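Local coordinates for alpha-galactosidase 1 (Saccharomyces cerevisiae, PDB 3LRK) that hydrolyses terminal, non-reducing alpha-D-galactose residues from alpha-galactosides such as galactose oligosaccharides, galactomannans and galactolipids, working as a secreted homotetramer, at the interface of chains A and B. Residues are numbered along the deposited sequence; one frame, centred on the assembly and turned at random. Chains: chain A/B, Alpha-galactosidase 1.

Contact 1: the interface of chains A and B. Residues chain A 192, 228-229; chain B 227, 231.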
loop_
_atom_site.group_PDB
_atom_site.type_symbol
_atom_site.label_atom_id
_atom_site.label_comp_id
_atom_site.label_asym_id
_atom_site.label_seq_id
_atom_site.Cartn_x
_atom_site.Cartn_y
_atom_site.Cartn_z
ATOM N N LEU A 192 0.942 -12.295 0.642
ATOM C CA LEU A 192 2.147 -12.668 1.415
ATOM C C LEU A 192 2.252 -14.150 1.772
ATOM O O LEU A 192 2.544 -14.522 2.923
ATOM C CB LEU A 192 2.290 -11.782 2.663
ATOM C CG LEU A 192 2.205 -10.269 2.426
ATOM C CD1 LEU A 192 1.955 -9.528 3.735
ATOM C CD2 LEU A 192 3.467 -9.730 1.741
ATOM N N TYR A 228 7.969 -7.320 -4.032
ATOM C CA TYR A 228 7.680 -8.675 -3.543
ATOM C C TYR A 228 6.243 -8.814 -3.045
ATOM O O TYR A 228 5.673 -9.895 -3.089
ATOM C CB TYR A 228 8.661 -9.074 -2.420
ATOM C CG TYR A 228 8.688 -8.070 -1.288
ATOM C CD1 TYR A 228 7.798 -8.168 -0.221
ATOM C CD2 TYR A 228 9.587 -7.006 -1.301
ATOM C CE1 TYR A 228 7.801 -7.224 0.814
ATOM C CE2 TYR A 228 9.602 -6.062 -0.276
ATOM C CZ TYR A 228 8.709 -6.181 0.777
ATOM O OH TYR A 228 8.716 -5.248 1.781
ATOM N N ASP A 229 5.682 -7.716 -2.533
ATOM C CA ASP A 229 4.299 -7.655 -2.092
ATOM C C ASP A 229 3.515 -6.961 -3.201
ATOM O O ASP A 229 3.304 -5.747 -3.182
ATOM C CB ASP A 229 4.192 -6.902 -0.744
ATOM C CG ASP A 229 2.756 -6.773 -0.241
ATOM O OD1 ASP A 229 1.907 -7.623 -0.579
ATOM O OD2 ASP A 229 2.471 -5.801 0.494
ATOM N N GLU B 227 10.283 3.175 5.599
ATOM C CA GLU B 227 9.129 2.275 5.501
ATOM C C GLU B 227 8.721 1.722 6.873
ATOM O O GLU B 227 8.909 0.533 7.161
ATOM C CB GLU B 227 9.367 1.166 4.454
ATOM C CG GLU B 227 8.059 0.534 3.929
ATOM C CD GLU B 227 8.270 -0.490 2.820
ATOM O OE1 GLU B 227 9.413 -0.669 2.348
ATOM O OE2 GLU B 227 7.271 -1.112 2.413
ATOM N N LYS B 231 5.592 -4.475 5.124
ATOM C CA LYS B 231 4.833 -5.715 4.945
ATOM C C LYS B 231 5.689 -6.986 5.030
ATOM O O LYS B 231 5.170 -8.109 4.990
ATOM C CB LYS B 231 4.032 -5.680 3.632
ATOM C CG LYS B 231 3.028 -4.496 3.521
ATOM C CD LYS B 231 1.879 -4.603 4.528
ATOM C CE LYS B 231 0.774 -3.596 4.190
ATOM N NZ LYS B 231 -0.357 -3.627 5.173
HETATM O O HOH W 1 9.834 -2.869 0.880
HETATM O O HOH W 2 6.493 -3.618 2.580
#
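A:Asp229 and B:Lys231 meet between two subunits of this GH27 homotetramer, but through the lysine's aliphatic stem rather than its charge. Carboxylate oxygen OD2 of A:Asp229 rests 3.3 Å from CG of B:Lys231, the two side chains passing obliquely. The lysine chain bends at its second torsion (chi2 -67°) and then runs extended, carrying NZ away, so that OD2 of A:Asp229 and NZ of B:Lys231 stay 5.9 Å apart. Any attraction between these opposite charges is therefore likely to be long-range. A long lysine suits the place because its methylenes can pack while the amine reaches onward. Beside it, methyl CD1 of A:Leu192 lies 3.7 Å from the backbone O of B:Lys231, an apolar branch closing against the main chain.

Beside this packing the contact runs through water. The phenol OH of A:Tyr228 is 2.8 Å from water 1 and 2.9 Å from water 2. Those waters lead to different carboxylate oxygens of B:Glu227, water 1 to OE1 at 2.7 Å and water 2 to OE2 at 2.6 Å. Water 2 also takes the backbone N-H of B:Lys231 at 2.8 Å from its N. Further out, the disulfide between B:Cys223 and B:Cys230 ties together the chain segment that presents B:Glu227.

Contact 2: the interface of chains A and B. Residues chain A 228, 248; chain B 219, 222-223, 227, 232.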
loop_
_atom_site.group_PDB
_atom_site.type_symbol
_atom_site.label_atom_id
_atom_site.label_comp_id
_atom_site.label_asym_id
_atom_site.label_seq_id
_atom_site.Cartn_x
_atom_site.Cartn_y
_atom_site.Cartn_z
ATOM N N TYR A 228 7.969 -7.320 -4.032
ATOM C CA TYR A 228 7.680 -8.675 -3.543
ATOM C C TYR A 228 6.243 -8.814 -3.045
ATOM O O TYR A 228 5.673 -9.895 -3.089
ATOM C CB TYR A 228 8.661 -9.074 -2.420
ATOM C CG TYR A 228 8.688 -8.070 -1.288
ATOM C CD1 TYR A 228 7.798 -8.168 -0.221
ATOM C CD2 TYR A 228 9.587 -7.006 -1.301
ATOM C CE1 TYR A 228 7.801 -7.224 0.814
ATOM C CE2 TYR A 228 9.602 -6.062 -0.276
ATOM C CZ TYR A 228 8.709 -6.181 0.777
ATOM O OH TYR A 228 8.716 -5.248 1.781
ATOM N N PRO A 248 14.135 -11.564 -0.784
ATOM C CA PRO A 248 13.876 -11.441 0.656
ATOM C C PRO A 248 13.148 -12.652 1.262
ATOM O O PRO A 248 13.163 -12.812 2.473
ATOM C CB PRO A 248 12.987 -10.187 0.747
ATOM C CG PRO A 248 12.281 -10.141 -0.553
ATOM C CD PRO A 248 13.295 -10.630 -1.569
ATOM N N SER B 219 19.326 -7.648 2.231
ATOM C CA SER B 219 18.232 -8.190 1.429
ATOM C C SER B 219 17.193 -8.918 2.302
ATOM O O SER B 219 16.042 -9.067 1.904
ATOM C CB SER B 219 18.790 -9.138 0.363
ATOM O OG SER B 219 19.487 -10.198 0.996
ATOM N N PRO B 222 14.021 -6.008 3.723
ATOM C CA PRO B 222 13.725 -5.257 2.494
ATOM C C PRO B 222 13.115 -3.858 2.682
ATOM O O PRO B 222 13.175 -3.046 1.752
ATOM C CB PRO B 222 12.766 -6.189 1.737
ATOM C CG PRO B 222 12.070 -6.947 2.804
ATOM C CD PRO B 222 13.130 -7.176 3.872
ATOM N N CYS B 223 12.553 -3.571 3.854
ATOM C CA CYS B 223 11.970 -2.251 4.114
ATOM C C CYS B 223 13.042 -1.288 4.591
ATOM O O CYS B 223 13.720 -1.561 5.583
ATOM C CB CYS B 223 10.850 -2.345 5.149
ATOM S SG CYS B 223 9.466 -3.344 4.629
ATOM N N GLU B 227 10.283 3.175 5.599
ATOM C CA GLU B 227 9.129 2.275 5.501
ATOM C C GLU B 227 8.721 1.722 6.873
ATOM O O GLU B 227 8.909 0.533 7.161
ATOM C CB GLU B 227 9.367 1.166 4.454
ATOM C CG GLU B 227 8.059 0.534 3.929
ATOM C CD GLU B 227 8.270 -0.490 2.820
ATOM O OE1 GLU B 227 9.413 -0.669 2.348
ATOM O OE2 GLU B 227 7.271 -1.112 2.413
ATOM N N TYR B 232 6.997 -6.804 5.149
ATOM C CA TYR B 232 7.922 -7.917 5.334
ATOM C C TYR B 232 9.032 -7.444 6.256
ATOM O O TYR B 232 10.078 -7.006 5.784
ATOM C CB TYR B 232 8.521 -8.361 3.992
ATOM C CG TYR B 232 9.085 -9.770 3.970
ATOM C CD1 TYR B 232 9.394 -10.396 2.753
ATOM C CD2 TYR B 232 9.292 -10.491 5.150
ATOM C CE1 TYR B 232 9.896 -11.706 2.721
ATOM C CE2 TYR B 232 9.796 -11.786 5.132
ATOM C CZ TYR B 232 10.091 -12.392 3.913
ATOM O OH TYR B 232 10.573 -13.684 3.898
HETATM O O HOH W 3 9.834 -2.869 0.880
HETATM O O HOH W 4 6.493 -3.618 2.580
#
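The A:Tyr228 ring is flanked from one side by two residues of chain B in this GH27 tetramer interface: B:Tyr232 beyond its CE1 rim and B:Pro222 beyond its CE2 rim, with CD1 of B:Tyr232 and CG of B:Pro222 reaching further in. CE1 of A:Tyr228 lies 3.5 Å from CB of B:Tyr232, while CE2 of A:Tyr228 lies 3.8 Å from CB of B:Pro222, whose side chain crosses that of the tyrosine at about a right angle. Compact, rigid proline rings suit the packing against the tyrosines. The two aromatic rings are not stacked; B:Tyr232 turns its CD1 edge toward the face of A:Tyr228, CD1 to CD1 being 4.0 Å. At the phenol end, OH of A:Tyr228 is 3.5 Å from SG of B:Cys223, a sulfur fixed in a disulfide.

The first torsion of A:Tyr228 (chi1 54°) sets its ring between the backbone N and carbonyl carbon, directing the hydroxyl toward chain B. With an alanine here, B:Pro222 and B:Tyr232 would probably face a gap, and the waters near the phenol would lose their chain A mate.

A:Pro248, in the 3-10 helix 247-252, packs beside B:Pro222 and B:Tyr232. Its CB lies 3.9 Å from CG of B:Pro222. OH of B:Tyr232 is 3.1 Å from the carbonyl O of A:Pro248, but that oxygen stands well off the phenol plane, so the pair is at most a weak, poorly directed hydrogen bond.

Contact 3: the interface of chains A and B. Residues chain A 19-20, 198-199; chain B 118-119, 152.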
loop_
_atom_site.group_PDB
_atom_site.type_symbol
_atom_site.label_atom_id
_atom_site.label_comp_id
_atom_site.label_asym_id
_atom_site.label_seq_id
_atom_site.Cartn_x
_atom_site.Cartn_y
_atom_site.Cartn_z
ATOM N N VAL A 19 12.233 -22.143 11.445
ATOM C CA VAL A 19 12.110 -23.633 11.294
ATOM C C VAL A 19 10.830 -24.135 11.919
ATOM O O VAL A 19 10.380 -23.621 12.943
ATOM C CB VAL A 19 13.269 -24.420 11.961
ATOM C CG1 VAL A 19 13.995 -25.280 10.937
ATOM C CG2 VAL A 19 14.211 -23.495 12.711
ATOM N N SER A 20 10.252 -25.138 11.278
ATOM C CA SER A 20 9.070 -25.829 11.750
ATOM C C SER A 20 9.126 -27.184 11.049
ATOM O O SER A 20 9.746 -27.283 9.988
ATOM C CB SER A 20 7.798 -25.058 11.359
ATOM O OG SER A 20 7.544 -25.092 9.960
ATOM N N SER A 198 3.569 -22.486 4.976
ATOM C CA SER A 198 4.261 -23.662 5.550
ATOM C C SER A 198 3.381 -24.614 6.363
ATOM O O SER A 198 3.565 -25.843 6.310
ATOM C CB SER A 198 5.498 -23.242 6.356
ATOM O OG SER A 198 5.132 -22.607 7.568
ATOM N N GLY A 199 2.422 -24.060 7.098
ATOM C CA GLY A 199 1.548 -24.854 7.954
ATOM C C GLY A 199 0.473 -25.655 7.248
ATOM O O GLY A 199 -0.180 -26.506 7.867
ATOM N N GLU B 118 1.762 -21.454 15.797
ATOM C CA GLU B 118 1.745 -22.888 15.978
ATOM C C GLU B 118 3.074 -23.356 16.589
ATOM O O GLU B 118 3.098 -24.261 17.422
ATOM C CB GLU B 118 1.513 -23.553 14.619
ATOM C CG GLU B 118 1.304 -25.050 14.711
ATOM C CD GLU B 118 1.086 -25.712 13.369
ATOM O OE1 GLU B 118 1.007 -26.960 13.360
ATOM O OE2 GLU B 118 0.986 -24.999 12.341
ATOM N N TYR B 119 4.161 -22.730 16.139
ATOM C CA TYR B 119 5.517 -23.015 16.599
ATOM C C TYR B 119 6.224 -21.719 16.914
ATOM O O TYR B 119 5.820 -20.653 16.452
ATOM C CB TYR B 119 6.329 -23.726 15.507
ATOM C CG TYR B 119 5.676 -24.963 14.962
ATOM C CD1 TYR B 119 5.027 -24.942 13.720
ATOM C CD2 TYR B 119 5.685 -26.156 15.692
ATOM C CE1 TYR B 119 4.430 -26.086 13.208
ATOM C CE2 TYR B 119 5.084 -27.301 15.197
ATOM C CZ TYR B 119 4.453 -27.258 13.959
ATOM O OH TYR B 119 3.859 -28.390 13.483
ATOM N N TYR B 152 5.059 -18.389 12.585
ATOM C CA TYR B 152 4.044 -19.429 12.331
ATOM C C TYR B 152 2.637 -19.083 12.814
ATOM O O TYR B 152 1.958 -19.891 13.467
ATOM C CB TYR B 152 4.542 -20.793 12.859
ATOM C CG TYR B 152 5.883 -21.106 12.245
ATOM C CD1 TYR B 152 7.052 -21.041 13.005
ATOM C CD2 TYR B 152 5.987 -21.410 10.883
ATOM C CE1 TYR B 152 8.300 -21.285 12.431
ATOM C CE2 TYR B 152 7.235 -21.659 10.293
ATOM C CZ TYR B 152 8.379 -21.610 11.081
ATOM O OH TYR B 152 9.611 -21.837 10.516
HETATM O O HOH W 5 -0.582 -25.612 10.467
#
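The N-terminal end of the ordered chain A, with the segment following helix 193-196, meets two loops of the GH27 catalytic barrel of chain B, after strands 109-115 and 145-149, the second strand bearing the nucleophile B:Asp149. B:Tyr152 is the centre of the contact. Its phenol OH accepts a hydrogen bond from the backbone N of A:Val19 at 2.8 Å, the nitrogen lying at the ring edge in its plane. The same OH is 3.1 Å from the carbonyl O of A:Val19, but that oxygen lies well off the phenol plane and the pair is doubtful as a bond. A tyrosine suits the place because its long ring carries an acceptor out to the partner's chain end.

CB of A:Ser20 lies over one face of the B:Tyr152 ring, offset toward the rim and 3.8 Å from the centroid in a CH-pi contact. That CB is also 3.6 Å from CD1 of B:Tyr119, so this small side chain fits between two aromatic groups. At the B:Tyr152 edge, OG of A:Ser198 approaches CE2 to 3.6 Å. A first torsion of -55° turns the B:Tyr152 ring away from its own carbonyl carbon and out toward chain A. A phenylalanine in its place would probably keep the face packing but leave the N-H of A:Val19 without its phenol partner.

To one side, water 5 joins O of A:Gly199, 2.8 Å away, to carboxylate OE2 of B:Glu118 at 2.5 Å. The site probably holds the N-terminal end of one subunit against its neighbour's barrel loops.

Contact 4: the interface of chains A and B. Residues chain A 381-382; chain B 269-270.
This small, largely polar subunit interface joins the loop at A:Asn381 and A:Leu382, in the C-terminal beta-sandwich domain, to the glycosylated loop at B:Gly269 and B:Asn270, and it adds a peripheral tie to the homotetramer. The backbone N of A:Leu382, between helices 373-376 and 385-388, donates a hydrogen bond to the side-chain carbonyl OD1 of B:Asn270 at 3.0 Å. The bond is moderately bent, 152° at the hydrogen, and the donor comes in somewhat tilted from the carbonyl plane.

The same OD1 of B:Asn270 also touches carbon: CB of A:Leu382 is 3.6 Å away and CB of A:Asn381 is 3.7 Å. Leucine thus gives its N-H to the bond while its hydrocarbon lies alongside the acceptor. The first torsion of B:Asn270 (chi1 -49°) places its amide beside its own backbone N and extends OD1 toward chain A. Asparagine suits this position twice over, since its ND2 is the attachment atom for the N-linked glycan while its OD1 can still accept from the partner.

OD1 of A:Asn381 meets CA of B:Gly269 at 3.6 Å, a carbonyl oxygen against a backbone with no side chain in the way. The amides of A:Asn381 and B:Asn270 are turned 80° apart and do not stack. B:Gly269 has a positive phi, which glycine adopts readily. The contact links one subunit's sandwich domain to its neighbour's glycan-bearing loop, and the bond to OD1 may steady the sugar-linked amide.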
loop_
_atom_site.group_PDB
_atom_site.type_symbol
_atom_site.label_atom_id
_atom_site.label_comp_id
_atom_site.label_asym_id
_atom_site.label_seq_id
_atom_site.Cartn_x
_atom_site.Cartn_y
_atom_site.Cartn_z
ATOM N N ASN A 381 31.818 -12.983 12.209
ATOM C CA ASN A 381 32.578 -11.893 12.818
ATOM C C ASN A 381 34.042 -11.948 12.408
ATOM O O ASN A 381 34.558 -13.018 12.090
ATOM C CB ASN A 381 32.492 -11.949 14.349
ATOM C CG ASN A 381 31.071 -11.852 14.868
ATOM O OD1 ASN A 381 30.258 -11.068 14.373
ATOM N ND2 ASN A 381 30.769 -12.643 15.887
ATOM N N LEU A 382 34.702 -10.792 12.413
ATOM C CA LEU A 382 36.150 -10.738 12.225
ATOM C C LEU A 382 36.824 -11.642 13.252
ATOM O O LEU A 382 36.440 -11.663 14.423
ATOM C CB LEU A 382 36.668 -9.297 12.338
ATOM C CG LEU A 382 36.199 -8.286 11.284
ATOM C CD1 LEU A 382 36.625 -6.862 11.641
ATOM C CD2 LEU A 382 36.684 -8.665 9.883
ATOM N N GLY B 269 29.518 -8.633 18.090
ATOM C CA GLY B 269 30.139 -8.431 16.792
ATOM C C GLY B 269 31.204 -7.351 16.821
ATOM O O GLY B 269 31.949 -7.221 17.802
ATOM N N ASN B 270 31.271 -6.555 15.770
ATOM C CA ASN B 270 32.384 -5.644 15.559
ATOM C C ASN B 270 32.060 -4.162 15.382
ATOM O O ASN B 270 32.625 -3.467 14.607
ATOM C CB ASN B 270 33.269 -6.162 14.439
ATOM C CG ASN B 270 33.630 -7.628 14.610
ATOM O OD1 ASN B 270 33.455 -8.444 13.718
ATOM N ND2 ASN B 270 34.148 -7.953 15.743
#

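Contact 1 and contact 2 are neighbours, with C-alpha centres about 6 Å apart, and share A:Tyr228 and B:Glu227; one tyrosine serves the water bridge and the apolar packing together. Contact 3 lies about 20 Å from contact 1, and contact 4 about 24 Å from contact 2; contacts 3 and 4 are about 31 Å apart, so the A-B interface is held at well-separated points. The centre of contact 2 is about 11 Å from the proton donor B:Asp209. This patch of the interface thus lies fairly near the active site of chain B, and packing there might steady its loops.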